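Local atomic coordinates of ferredoxin-NADP reductase (PDB entry 5TR9), a protein that binds FAD and probably catalyses electron transfer between NADP(H) and ferredoxin or a related redox carrier. Residues Lys21-Lys26 and Ala74-Tyr79; Ser137-Pro142 and Asp167-Leu172; Glu143-Gln146 and Thr150-Leu153; Asp240-Leu245 and Tyr250-Asn255; Thr244-Gly249 and Gly259-Glu264. All coordinates share one frame; numbering follows the deposited sequence.

Contact 1 (Lys21-Lys26 and Ala74-Tyr79)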
# COMPACT_ATOMS: atom_id res chain seq x y z
N LYS A 21 16.01 -4.48 15.72
CA LYS A 21 15.70 -5.86 16.07
C LYS A 21 14.36 -6.27 15.48
O LYS A 21 13.41 -5.48 15.48
CB LYS A 21 15.63 -6.04 17.60
CG LYS A 21 16.94 -5.77 18.34
CD LYS A 21 17.82 -6.99 18.34
CE LYS A 21 18.92 -6.86 19.39
NZ LYS A 21 19.80 -5.69 19.13
N ILE A 22 14.29 -7.51 14.98
CA ILE A 22 13.00 -8.10 14.66
C ILE A 22 12.23 -8.32 15.96
O ILE A 22 12.74 -8.95 16.89
CB ILE A 22 13.17 -9.44 13.91
CG1 ILE A 22 13.94 -9.26 12.60
CG2 ILE A 22 11.81 -10.11 13.69
CD1 ILE A 22 13.25 -8.37 11.60
N LEU A 23 11.00 -7.81 16.02
CA LEU A 23 10.19 -8.01 17.21
C LEU A 23 9.29 -9.24 17.09
O LEU A 23 9.14 -10.00 18.05
CB LEU A 23 9.35 -6.76 17.50
CG LEU A 23 10.19 -5.48 17.67
CD1 LEU A 23 9.28 -4.29 17.93
CD2 LEU A 23 11.19 -5.62 18.79
N TRP A 24 8.70 -9.46 15.92
CA TRP A 24 7.85 -10.62 15.72
C TRP A 24 7.55 -10.75 14.24
O TRP A 24 7.62 -9.77 13.49
CB TRP A 24 6.54 -10.53 16.53
CG TRP A 24 5.76 -9.22 16.40
CD1 TRP A 24 5.75 -8.18 17.29
CD2 TRP A 24 4.86 -8.86 15.35
NE1 TRP A 24 4.92 -7.18 16.84
CE2 TRP A 24 4.35 -7.58 15.65
CE3 TRP A 24 4.43 -9.49 14.17
CZ2 TRP A 24 3.44 -6.91 14.82
CZ3 TRP A 24 3.52 -8.83 13.35
CH2 TRP A 24 3.04 -7.55 13.67
N VAL A 25 7.21 -11.97 13.83
CA VAL A 25 6.81 -12.29 12.46
C VAL A 25 5.50 -13.05 12.53
O VAL A 25 5.40 -14.04 13.26
CB VAL A 25 7.87 -13.13 11.72
CG1 VAL A 25 7.43 -13.36 10.26
CG2 VAL A 25 9.25 -12.45 11.78
N LYS A 26 4.53 -12.64 11.72
CA LYS A 26 3.20 -13.24 11.71
C LYS A 26 2.93 -13.77 10.31
O LYS A 26 2.97 -13.01 9.34
CB LYS A 26 2.15 -12.20 12.11
CG LYS A 26 0.71 -12.69 12.12
CD LYS A 26 -0.20 -11.58 12.67
CE LYS A 26 -1.66 -11.97 12.70
NZ LYS A 26 -1.88 -13.13 13.60
N ALA A 74 2.93 5.19 15.75
CA ALA A 74 3.14 3.95 16.50
C ALA A 74 4.57 3.88 17.04
O ALA A 74 5.47 4.60 16.62
CB ALA A 74 2.86 2.73 15.62
N ASP A 75 4.79 2.96 17.99
CA ASP A 75 6.06 2.84 18.69
C ASP A 75 6.94 1.74 18.14
O ASP A 75 7.95 1.39 18.76
CB ASP A 75 5.81 2.60 20.17
CG ASP A 75 5.20 3.80 20.85
OD1 ASP A 75 5.17 4.88 20.23
OD2 ASP A 75 4.74 3.65 22.00
N THR A 76 6.57 1.17 17.00
CA THR A 76 7.31 0.16 16.26
C THR A 76 7.08 0.45 14.79
O THR A 76 6.24 1.29 14.44
CB THR A 76 6.84 -1.26 16.60
OG1 THR A 76 5.42 -1.33 16.42
CG2 THR A 76 7.19 -1.61 18.04
N LEU A 77 7.81 -0.24 13.92
CA LEU A 77 7.59 -0.19 12.48
C LEU A 77 7.11 -1.55 12.01
O LEU A 77 7.74 -2.56 12.32
CB LEU A 77 8.88 0.19 11.74
CG LEU A 77 9.35 1.63 11.98
CD1 LEU A 77 10.84 1.74 11.65
CD2 LEU A 77 8.51 2.59 11.13
N GLU A 78 6.02 -1.57 11.25
CA GLU A 78 5.49 -2.82 10.73
C GLU A 78 5.52 -2.80 9.20
O GLU A 78 5.36 -1.75 8.57
CB GLU A 78 4.06 -3.05 11.23
CG GLU A 78 3.53 -4.44 10.94
CD GLU A 78 2.19 -4.72 11.60
OE1 GLU A 78 2.01 -4.36 12.80
OE2 GLU A 78 1.34 -5.32 10.94
N TYR A 79 5.72 -3.99 8.62
CA TYR A 79 5.83 -4.17 7.18
C TYR A 79 5.04 -5.39 6.77
O TYR A 79 4.76 -6.28 7.58
CB TYR A 79 7.30 -4.31 6.74
CG TYR A 79 8.14 -3.12 7.17
CD1 TYR A 79 8.18 -1.97 6.40
CD2 TYR A 79 8.84 -3.14 8.39
CE1 TYR A 79 8.93 -0.86 6.80
CE2 TYR A 79 9.58 -2.04 8.80
CZ TYR A 79 9.62 -0.90 8.01
OH TYR A 79 10.37 0.18 8.44
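Leu23 and Thr76 supply the apolar half of this contact, and Trp24 and Glu78 a carboxylate-to-ring-edge half. In the first pair two methyls meet: CD1 of Leu23 lies 3.4 Å from CG2 of Thr76, closer than carbon atoms usually pack. Thr76 turns that methyl to the leucine because its OG1 sits between the backbone N and the carbonyl carbon (chi1 53°), which places CG2 opposite the carbonyl carbon.

The second pair brings a carboxylate to the rim of an indole. In the conformer described, OE1 of Glu78 comes 3.5 Å from CH2 of Trp24, near the ring plane, and the carboxylate is turned steeply, 75° from that plane. The glutamate reaches it with an extended chain, its CG anti to the backbone N (chi1 -169°).

Strands 17-27 and 76-82 are not neighbours in the antiparallel FAD-binding sheet, for strand 32-38 runs between them. Leu23 and Trp24 both face Ala36 of that middle strand in a classic beta bulge, while Trp24 and Glu78 each also touch Thr34. The side chains thus meet across the intervening strand, on the surface of the domain.

When Glu78 adopts this conformer, its oxygen lies beside the weakly positive C-H rim of the indole rather than over its electron-rich face, a probably favourable though modest electrostatic match in a contact otherwise made by van der Waals packing.

Contact 2 (Ser137-Pro142 and Asp167-Leu172)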
# COMPACT_ATOMS: atom_id res chain seq x y z
N SER A 137 -0.98 2.57 6.12
CA SER A 137 -0.46 3.64 6.96
C SER A 137 -1.27 4.92 6.77
O SER A 137 -1.57 5.61 7.75
CB SER A 137 1.02 3.89 6.63
OG SER A 137 1.59 4.83 7.53
N ILE A 138 -1.64 5.23 5.53
CA ILE A 138 -2.46 6.41 5.26
C ILE A 138 -3.80 6.32 5.98
O ILE A 138 -4.26 7.29 6.59
CB ILE A 138 -2.62 6.61 3.74
CG1 ILE A 138 -1.29 7.11 3.17
CG2 ILE A 138 -3.75 7.61 3.43
CD1 ILE A 138 -1.13 6.94 1.65
N LEU A 139 -4.43 5.14 5.97
CA LEU A 139 -5.70 4.97 6.66
C LEU A 139 -5.58 5.11 8.17
O LEU A 139 -6.60 5.34 8.85
CB LEU A 139 -6.31 3.61 6.34
CG LEU A 139 -6.79 3.51 4.90
CD1 LEU A 139 -7.24 2.08 4.61
CD2 LEU A 139 -7.93 4.48 4.66
N GLU A 140 -4.39 4.97 8.73
CA GLU A 140 -4.20 5.16 10.15
C GLU A 140 -4.02 6.64 10.52
O GLU A 140 -3.97 6.95 11.71
CB GLU A 140 -3.02 4.28 10.62
CG GLU A 140 -3.39 2.77 10.58
CD GLU A 140 -2.29 1.81 10.09
OE1 GLU A 140 -1.12 2.22 9.98
OE2 GLU A 140 -2.60 0.63 9.82
N GLN A 141 -3.95 7.53 9.53
CA GLN A 141 -3.88 8.97 9.80
C GLN A 141 -5.27 9.50 10.11
O GLN A 141 -6.13 9.48 9.22
CB GLN A 141 -3.32 9.71 8.60
CG GLN A 141 -1.87 9.43 8.32
CD GLN A 141 -0.97 10.08 9.33
OE1 GLN A 141 -0.58 9.47 10.32
NE2 GLN A 141 -0.64 11.34 9.10
N PRO A 142 -5.53 9.99 11.32
CA PRO A 142 -6.90 10.44 11.64
C PRO A 142 -7.40 11.53 10.72
O PRO A 142 -8.60 11.61 10.45
CB PRO A 142 -6.79 10.92 13.09
CG PRO A 142 -5.61 10.19 13.64
CD PRO A 142 -4.65 10.07 12.51
N ASP A 167 -10.99 -8.78 6.72
CA ASP A 167 -11.86 -8.68 7.90
C ASP A 167 -11.72 -7.32 8.57
O ASP A 167 -12.72 -6.71 8.96
CB ASP A 167 -11.53 -9.80 8.89
CG ASP A 167 -11.94 -11.17 8.38
OD1 ASP A 167 -12.53 -11.25 7.29
OD2 ASP A 167 -11.65 -12.16 9.08
N ARG A 168 -10.49 -6.83 8.69
CA ARG A 168 -10.26 -5.54 9.32
C ARG A 168 -10.88 -4.40 8.52
O ARG A 168 -11.55 -3.52 9.08
CB ARG A 168 -8.75 -5.32 9.50
CG ARG A 168 -8.32 -3.86 9.58
CD ARG A 168 -6.80 -3.75 9.53
NE ARG A 168 -6.35 -2.36 9.56
CZ ARG A 168 -5.08 -1.98 9.46
NH1 ARG A 168 -4.12 -2.89 9.33
NH2 ARG A 168 -4.77 -0.69 9.50
N LEU A 169 -10.66 -4.39 7.20
CA LEU A 169 -11.13 -3.27 6.39
C LEU A 169 -12.62 -3.36 6.10
O LEU A 169 -13.28 -2.32 6.00
CB LEU A 169 -10.33 -3.20 5.09
CG LEU A 169 -8.82 -2.99 5.28
CD1 LEU A 169 -8.11 -3.16 3.96
CD2 LEU A 169 -8.52 -1.63 5.87
N ALA A 170 -13.18 -4.56 5.99
CA ALA A 170 -14.63 -4.67 5.86
C ALA A 170 -15.33 -4.15 7.11
O ALA A 170 -16.37 -3.49 7.02
CB ALA A 170 -15.03 -6.12 5.59
N ALA A 171 -14.75 -4.40 8.29
CA ALA A 171 -15.36 -3.91 9.52
C ALA A 171 -15.27 -2.39 9.61
O ALA A 171 -16.22 -1.73 10.05
CB ALA A 171 -14.69 -4.56 10.73
N LEU A 172 -14.14 -1.81 9.20
CA LEU A 172 -14.02 -0.35 9.14
C LEU A 172 -15.02 0.25 8.17
O LEU A 172 -15.46 1.39 8.34
CB LEU A 172 -12.59 0.03 8.74
CG LEU A 172 -12.16 1.49 8.88
CD1 LEU A 172 -12.00 1.85 10.35
CD2 LEU A 172 -10.87 1.76 8.11
O HOH W 1 -1.51 -2.16 9.78
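Leu139 of helix 133-139 makes the first touch with helix 166-173: its CD1 lies 4.1 Å from CD2 of Leu169, and the two side chains cross at about a right angle. The CB of Leu139 is directed toward the facing helix, whereas only the end of Leu169 comes near. Both leucines also rest on Leu153 of strand 150-157, so this methyl pair belongs to the apolar layer between helices and sheet.

That layering is the plan of the NAD-binding domain, in which helices cover a parallel beta-sheet in the manner of a Rossmann-like fold. Helices 133-139 and 166-173 meet here over strand 150-157, and Leu139 and Leu172 both reach Phe185 on the next strand.

One residue further along, Glu140 changes the chemistry from apolar to ionic. In the conformer described, its OE2 accepts a hydrogen bond from NH2 of Arg168 at 2.6 Å, with an N-H...O angle of 150°, and the pair is a salt bridge. The oxygen offers its anti lone pair and lies at the edge of the guanidinium, close to its plane; the two planar groups are only 14° apart. Arg168 spans the gap with a chain extended from CG to NE, its CG anti to the backbone N (chi1 155°), while Glu140 bends at chi2 to meet it. With Glu140 so placed, a water closes the arrangement, donating to Glu140 OE2 at 3.0 Å and accepting from Arg168 NH1 at 2.7 Å, so that both terminal nitrogens of the arginine are tied to one carboxylate oxygen, directly and through the water.

Contact 3 (Glu143-Gln146 and Thr150-Leu153)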
# COMPACT_ATOMS: atom_id res chain seq x y z
N GLU A 143 -6.51 12.38 10.21
CA GLU A 143 -6.97 13.52 9.42
C GLU A 143 -7.37 13.13 8.00
O GLU A 143 -7.99 13.95 7.31
CB GLU A 143 -5.90 14.62 9.36
CG GLU A 143 -4.73 14.35 8.45
CD GLU A 143 -3.62 13.53 9.09
OE1 GLU A 143 -2.52 13.48 8.51
OE2 GLU A 143 -3.83 12.94 10.17
N ILE A 144 -7.05 11.92 7.54
CA ILE A 144 -7.38 11.56 6.17
C ILE A 144 -8.90 11.44 5.98
O ILE A 144 -9.46 11.99 5.03
CB ILE A 144 -6.65 10.26 5.76
CG1 ILE A 144 -5.16 10.55 5.54
CG2 ILE A 144 -7.26 9.66 4.49
CD1 ILE A 144 -4.88 11.45 4.33
N ARG A 145 -9.59 10.75 6.89
CA ARG A 145 -11.05 10.71 6.76
C ARG A 145 -11.70 12.04 7.10
O ARG A 145 -12.84 12.27 6.70
CB ARG A 145 -11.63 9.58 7.63
CG ARG A 145 -11.33 8.20 7.05
CD ARG A 145 -11.97 7.08 7.85
NE ARG A 145 -13.43 7.08 7.75
CZ ARG A 145 -14.21 6.22 8.39
NH1 ARG A 145 -13.68 5.29 9.16
NH2 ARG A 145 -15.53 6.28 8.24
N GLN A 146 -11.02 12.92 7.84
CA GLN A 146 -11.56 14.26 8.08
C GLN A 146 -11.45 15.13 6.83
O GLN A 146 -12.40 15.83 6.47
CB GLN A 146 -10.83 14.91 9.25
CG GLN A 146 -11.43 16.25 9.70
CD GLN A 146 -10.82 17.46 8.99
OE1 GLN A 146 -11.49 18.12 8.18
NE2 GLN A 146 -9.56 17.75 9.28
N THR A 150 -14.84 11.26 1.00
CA THR A 150 -14.87 9.81 1.16
C THR A 150 -13.46 9.29 0.97
O THR A 150 -12.64 9.92 0.30
CB THR A 150 -15.82 9.11 0.16
OG1 THR A 150 -15.34 9.29 -1.18
CG2 THR A 150 -17.24 9.65 0.25
N VAL A 151 -13.17 8.14 1.58
CA VAL A 151 -11.89 7.47 1.46
C VAL A 151 -12.20 6.05 1.02
O VAL A 151 -13.00 5.36 1.66
CB VAL A 151 -11.11 7.49 2.79
CG1 VAL A 151 -9.82 6.73 2.64
CG2 VAL A 151 -10.82 8.94 3.19
N ASN A 152 -11.62 5.62 -0.10
CA ASN A 152 -12.02 4.40 -0.78
C ASN A 152 -10.78 3.59 -1.11
O ASN A 152 -9.81 4.14 -1.64
CB ASN A 152 -12.78 4.73 -2.07
CG ASN A 152 -13.93 5.71 -1.84
OD1 ASN A 152 -15.04 5.30 -1.49
ND2 ASN A 152 -13.66 7.01 -2.00
N LEU A 153 -10.81 2.31 -0.79
CA LEU A 153 -9.65 1.45 -1.01
C LEU A 153 -10.10 0.23 -1.79
O LEU A 153 -11.01 -0.49 -1.36
CB LEU A 153 -9.01 1.05 0.32
CG LEU A 153 -7.80 0.12 0.25
CD1 LEU A 153 -6.69 0.70 -0.59
CD2 LEU A 153 -7.32 -0.21 1.67
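Val151 pushes one methyl, CG2, against helix 142-147, where Ile144 and Arg145 receive it. The tight side is the isoleucine: CG2 of Ile144 lies 3.9 Å from CG2 of Val151, and the carbonyl O of Ile144 is 3.8 Å from the same methyl. The two side chains cross at about a right angle, so branch meets branch instead of running alongside. Val151 carries CG1 anti to its backbone N (chi1 177°), an orientation that leaves CG2 opposite the carbonyl carbon and directed at the helix. Both residues are buried, with Ile138 and Leu139 of helix 133-139 and Phe185 of strand 185-191 packed around them.

The arginine side is looser and more exposed. Only the aliphatic root of Arg145 takes part, CG lying 4.0 Å from Val151 CG2. That residue's carbonyl O is bonded to ND1 of His183.

On the strand, the polar side chains of Thr150 and Asn152 lie away from the helix. Asn152 ND2 donates to Thr150 OG1 at 2.9 Å, with the acceptor close to the amide plane and an N-H...O angle of 162°. ND2 also bonds to the carbonyl O of Leu123 and OD1 to Arg186, which fixes the rotation of the amide between the neighbouring strands.

A short helix, a tight connection and a parallel strand whose inward valine meets that helix are the ingredients of helix-on-sheet packing in the Rossmann-like NAD-binding domain.

Contact 4 (Asp240-Leu245 and Tyr250-Asn255)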
# COMPACT_ATOMS: atom_id res chain seq x y z
N ASP A 240 -1.18 0.14 -16.70
CA ASP A 240 -2.48 -0.03 -17.34
C ASP A 240 -3.55 0.84 -16.68
O ASP A 240 -4.41 1.41 -17.36
CB ASP A 240 -2.91 -1.49 -17.30
CG ASP A 240 -2.12 -2.38 -18.25
OD1 ASP A 240 -1.40 -1.86 -19.14
OD2 ASP A 240 -2.24 -3.62 -18.11
N THR A 241 -3.51 0.95 -15.35
CA THR A 241 -4.46 1.80 -14.64
C THR A 241 -4.25 3.27 -14.99
O THR A 241 -5.21 4.00 -15.25
CB THR A 241 -4.33 1.57 -13.13
OG1 THR A 241 -4.56 0.18 -12.84
CG2 THR A 241 -5.34 2.43 -12.35
N PHE A 242 -2.99 3.71 -14.99
CA PHE A 242 -2.68 5.10 -15.36
C PHE A 242 -3.18 5.42 -16.76
O PHE A 242 -3.86 6.44 -16.98
CB PHE A 242 -1.17 5.32 -15.26
CG PHE A 242 -0.71 6.66 -15.75
CD1 PHE A 242 -1.07 7.81 -15.09
CD2 PHE A 242 0.11 6.76 -16.87
CE1 PHE A 242 -0.66 9.05 -15.57
CE2 PHE A 242 0.54 8.00 -17.33
CZ PHE A 242 0.16 9.14 -16.67
N GLN A 243 -2.88 4.55 -17.73
CA GLN A 243 -3.30 4.81 -19.11
C GLN A 243 -4.81 4.82 -19.23
O GLN A 243 -5.37 5.62 -20.00
CB GLN A 243 -2.68 3.79 -20.05
CG GLN A 243 -1.17 3.88 -20.06
CD GLN A 243 -0.51 2.98 -21.07
OE1 GLN A 243 -1.15 2.14 -21.72
NE2 GLN A 243 0.81 3.16 -21.23
N THR A 244 -5.49 3.96 -18.48
CA THR A 244 -6.95 3.93 -18.48
C THR A 244 -7.53 5.23 -17.92
O THR A 244 -8.45 5.81 -18.51
CB THR A 244 -7.45 2.72 -17.70
OG1 THR A 244 -7.09 1.53 -18.41
CG2 THR A 244 -8.98 2.75 -17.54
N LEU A 245 -6.97 5.72 -16.81
CA LEU A 245 -7.43 6.97 -16.23
C LEU A 245 -7.16 8.16 -17.16
O LEU A 245 -7.99 9.06 -17.29
CB LEU A 245 -6.79 7.19 -14.85
CG LEU A 245 -7.27 6.20 -13.78
CD1 LEU A 245 -6.47 6.39 -12.50
CD2 LEU A 245 -8.77 6.40 -13.53
N TYR A 250 -8.37 11.99 -16.70
CA TYR A 250 -7.56 12.31 -15.54
C TYR A 250 -6.13 12.61 -15.96
O TYR A 250 -5.71 12.31 -17.08
CB TYR A 250 -7.62 11.16 -14.52
CG TYR A 250 -9.04 10.89 -14.02
CD1 TYR A 250 -9.54 11.55 -12.91
CD2 TYR A 250 -9.87 10.00 -14.68
CE1 TYR A 250 -10.84 11.33 -12.45
CE2 TYR A 250 -11.16 9.77 -14.25
CZ TYR A 250 -11.64 10.44 -13.13
OH TYR A 250 -12.93 10.21 -12.70
N ALA A 251 -5.37 13.22 -15.04
CA ALA A 251 -4.01 13.66 -15.34
C ALA A 251 -3.13 13.42 -14.12
O ALA A 251 -3.61 13.30 -12.99
CB ALA A 251 -3.95 15.13 -15.74
N MET A 252 -1.82 13.35 -14.37
CA MET A 252 -0.88 13.14 -13.28
C MET A 252 -0.76 14.39 -12.41
O MET A 252 -0.76 15.53 -12.90
CB MET A 252 0.49 12.74 -13.84
CG MET A 252 1.50 12.28 -12.81
SD MET A 252 3.19 12.19 -13.48
CE MET A 252 3.00 10.89 -14.70
N HIS A 253 -0.66 14.17 -11.10
CA HIS A 253 -0.24 15.24 -10.21
C HIS A 253 1.24 15.51 -10.44
O HIS A 253 2.04 14.57 -10.48
CB HIS A 253 -0.47 14.84 -8.76
CG HIS A 253 0.04 15.83 -7.77
ND1 HIS A 253 -0.68 16.95 -7.40
CD2 HIS A 253 1.21 15.90 -7.09
CE1 HIS A 253 0.02 17.65 -6.53
NE2 HIS A 253 1.17 17.04 -6.33
N ARG A 254 1.61 16.78 -10.61
CA ARG A 254 3.00 17.20 -10.79
C ARG A 254 3.26 18.41 -9.89
O ARG A 254 2.35 18.91 -9.24
CB ARG A 254 3.31 17.53 -12.26
CG ARG A 254 3.51 16.30 -13.13
CD ARG A 254 3.81 16.73 -14.55
NE ARG A 254 4.44 15.66 -15.33
CZ ARG A 254 3.76 14.79 -16.07
NH1 ARG A 254 2.45 14.87 -16.14
NH2 ARG A 254 4.41 13.85 -16.75
N ASN A 255 4.51 18.89 -9.90
CA ASN A 255 4.89 20.00 -9.03
C ASN A 255 3.92 21.17 -9.13
O ASN A 255 3.49 21.72 -8.11
CB ASN A 255 6.31 20.47 -9.38
CG ASN A 255 7.37 19.69 -8.64
OD1 ASN A 255 7.08 18.70 -7.98
ND2 ASN A 255 8.62 20.15 -8.76
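A Schellman motif, with Gly249 as the residue that leaves helical geometry, ends helix 235-247 and turns the chain into the extended loop that follows. Leu245 and Tyr250 make its 6→1 bond: Tyr250 N donates to the carbonyl O of Leu245 at 3.0 Å, with an N-H...O angle of 163°; the donor stands above the carbonyl plane and not on a lone pair. The same oxygen also lies at the edge of the tyrosine ring, 3.4 Å from CD2, so one carbonyl meets both the backbone and the aromatic rim of Tyr250. Beside it the aliphatic branch of Leu245 packs on the ring, its CD2 3.9 Å from Tyr250 CD2.

Further out, Phe242 and Met252 build a second, more exposed patch. In the Met252 conformer described, its methyl CE comes 3.9 Å from CZ of Phe242, approaching the ring at a slant. CG anti to the backbone N (chi1 174°) brings the ring end of Phe242 toward the loop, and Met252 folds its methyl toward it by bending at chi3 (-65°). In the same conformer the sulfur of Met252 lies 3.7 Å over the centre of the Arg254 guanidinium, so the thioether also has the guanidinium face as a neighbour.

Leu245 and Tyr250 both press on Ile261 of strand 261-265, and Phe242 and Met252 both reach Met263 there, while Tyr250 also makes an edge-to-face ring contact with Phe229 of strand 227-233. Thr241 and Thr244 pack against Pro206 of helix 205-210.

Contact 5 (Thr244-Gly249 and Gly259-Glu264)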
# COMPACT_ATOMS: atom_id res chain seq x y z
N THR A 244 -5.49 3.96 -18.48
CA THR A 244 -6.95 3.93 -18.48
C THR A 244 -7.53 5.23 -17.92
O THR A 244 -8.45 5.81 -18.51
CB THR A 244 -7.45 2.72 -17.70
OG1 THR A 244 -7.09 1.53 -18.41
CG2 THR A 244 -8.98 2.75 -17.54
N LEU A 245 -6.97 5.72 -16.81
CA LEU A 245 -7.43 6.97 -16.23
C LEU A 245 -7.16 8.16 -17.16
O LEU A 245 -7.99 9.06 -17.29
CB LEU A 245 -6.79 7.19 -14.85
CG LEU A 245 -7.27 6.20 -13.78
CD1 LEU A 245 -6.47 6.39 -12.50
CD2 LEU A 245 -8.77 6.40 -13.53
N LEU A 246 -6.00 8.17 -17.83
CA LEU A 246 -5.77 9.21 -18.84
C LEU A 246 -6.86 9.19 -19.91
O LEU A 246 -7.33 10.25 -20.34
CB LEU A 246 -4.40 9.04 -19.50
CG LEU A 246 -3.12 9.29 -18.69
CD1 LEU A 246 -1.92 9.40 -19.64
CD2 LEU A 246 -3.22 10.52 -17.82
N ASP A 247 -7.28 8.00 -20.34
CA ASP A 247 -8.33 7.90 -21.36
C ASP A 247 -9.66 8.44 -20.83
O ASP A 247 -10.48 8.92 -21.62
CB ASP A 247 -8.51 6.45 -21.80
CG ASP A 247 -7.36 5.94 -22.67
OD1 ASP A 247 -6.64 6.77 -23.25
OD2 ASP A 247 -7.21 4.70 -22.78
N MET A 248 -9.87 8.37 -19.52
CA MET A 248 -11.08 8.84 -18.85
C MET A 248 -11.01 10.31 -18.46
O MET A 248 -11.96 10.81 -17.84
CB MET A 248 -11.35 7.98 -17.61
CG MET A 248 -11.76 6.55 -17.96
SD MET A 248 -11.73 5.36 -16.61
CE MET A 248 -13.04 5.97 -15.55
N GLY A 249 -9.94 11.01 -18.80
CA GLY A 249 -9.87 12.45 -18.58
C GLY A 249 -9.07 12.90 -17.38
O GLY A 249 -9.11 14.10 -17.05
N GLY A 259 -3.73 18.00 -10.95
CA GLY A 259 -3.91 16.65 -11.44
C GLY A 259 -4.83 15.85 -10.54
O GLY A 259 -5.46 16.34 -9.61
N GLN A 260 -4.91 14.56 -10.87
CA GLN A 260 -5.77 13.67 -10.11
C GLN A 260 -5.14 12.32 -9.83
O GLN A 260 -5.83 11.44 -9.31
CB GLN A 260 -7.12 13.46 -10.85
CG GLN A 260 -7.93 14.74 -11.14
CD GLN A 260 -7.47 15.47 -12.41
OE1 GLN A 260 -6.94 14.86 -13.33
NE2 GLN A 260 -7.67 16.78 -12.44
N ILE A 261 -3.86 12.10 -10.16
CA ILE A 261 -3.26 10.78 -10.03
C ILE A 261 -1.89 10.87 -9.38
O ILE A 261 -1.03 11.64 -9.82
CB ILE A 261 -3.12 10.09 -11.40
CG1 ILE A 261 -4.45 10.05 -12.16
CG2 ILE A 261 -2.58 8.68 -11.23
CD1 ILE A 261 -4.27 9.62 -13.61
N MET A 262 -1.66 10.05 -8.35
CA MET A 262 -0.33 9.74 -7.84
C MET A 262 -0.11 8.24 -7.97
O MET A 262 -1.04 7.46 -7.76
CB MET A 262 -0.19 10.12 -6.37
CG MET A 262 -0.35 11.58 -6.08
SD MET A 262 -0.40 11.85 -4.30
CE MET A 262 -0.75 13.60 -4.29
N MET A 263 1.11 7.84 -8.30
CA MET A 263 1.36 6.41 -8.51
C MET A 263 2.78 6.04 -8.11
O MET A 263 3.70 6.86 -8.15
CB MET A 263 1.10 6.03 -9.97
CG MET A 263 1.96 6.75 -10.96
SD MET A 263 1.36 6.41 -12.63
CE MET A 263 2.57 7.29 -13.60
N GLU A 264 2.94 4.78 -7.70
CA GLU A 264 4.23 4.22 -7.33
C GLU A 264 4.21 2.73 -7.60
O GLU A 264 3.27 2.05 -7.18
CB GLU A 264 4.50 4.50 -5.85
CG GLU A 264 5.81 3.97 -5.30
CD GLU A 264 5.91 4.23 -3.80
OE1 GLU A 264 5.61 3.31 -3.02
OE2 GLU A 264 6.26 5.37 -3.41
O HOH W 2 -7.76 16.11 -15.90
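Ile261 extends its long branch toward the helix and ends against Leu245, the two side chains slanting across one another. The terminal methyl CD1 of Ile261 comes 3.7 Å from CB of Leu245 and 4.1 Å from its CD1, so the isoleucine tip fits against both the root and one branch of the leucine. With CG1 opposite the carbonyl carbon (chi1 -53°) and an extended chi2, the torsions of Ile261 carry CD1 to the helix. A lighter touch comes from Leu246, whose CD2 is 4.4 Å from the same methyl.

The polar edge of the contact is bridged by water. One water donates to the carbonyl O of Gly249 at 2.7 Å and to OE1 of Gln260 at 3.0 Å, and that OE1 also accepts from the backbone N of Ala251. Gly249, with positive phi (102°), ends the helix in a Schellman motif: its N bonds back to Leu246 O as the 5→2 bond, the partner of the 6→1 bond from Tyr250 N to Leu245 O.

Strand 261-265 lies at one edge of the parallel sheet, pairing with strand 227-233. A helix laid over two parallel neighbours, its apolar residues pressed on the strand that follows it, is the beta-alpha-beta crossover of Rossmann-like domains.

Along the chain, contact 1 closes first, in the antiparallel FAD-binding sheet. Contacts 2 to 5 follow in the NAD-binding part, built on a parallel sheet. Contacts 2 and 3 have centres 9 Å apart and touch, contact 3 falling within the chain span bounded by contact 2; their helices share strand 150-157 as a floor. Contacts 4 and 5, with centres 2 Å apart, share Thr244 and Leu245 on helix 235-247 and meet through backbone bonds between 251-253 and 260-261. Contact 1 lies about 34 Å, centre to centre, from contacts 4 and 5. The set therefore samples both halves of a two-domain flavoprotein reductase, consistent with separate FAD-binding and nucleotide-binding modules.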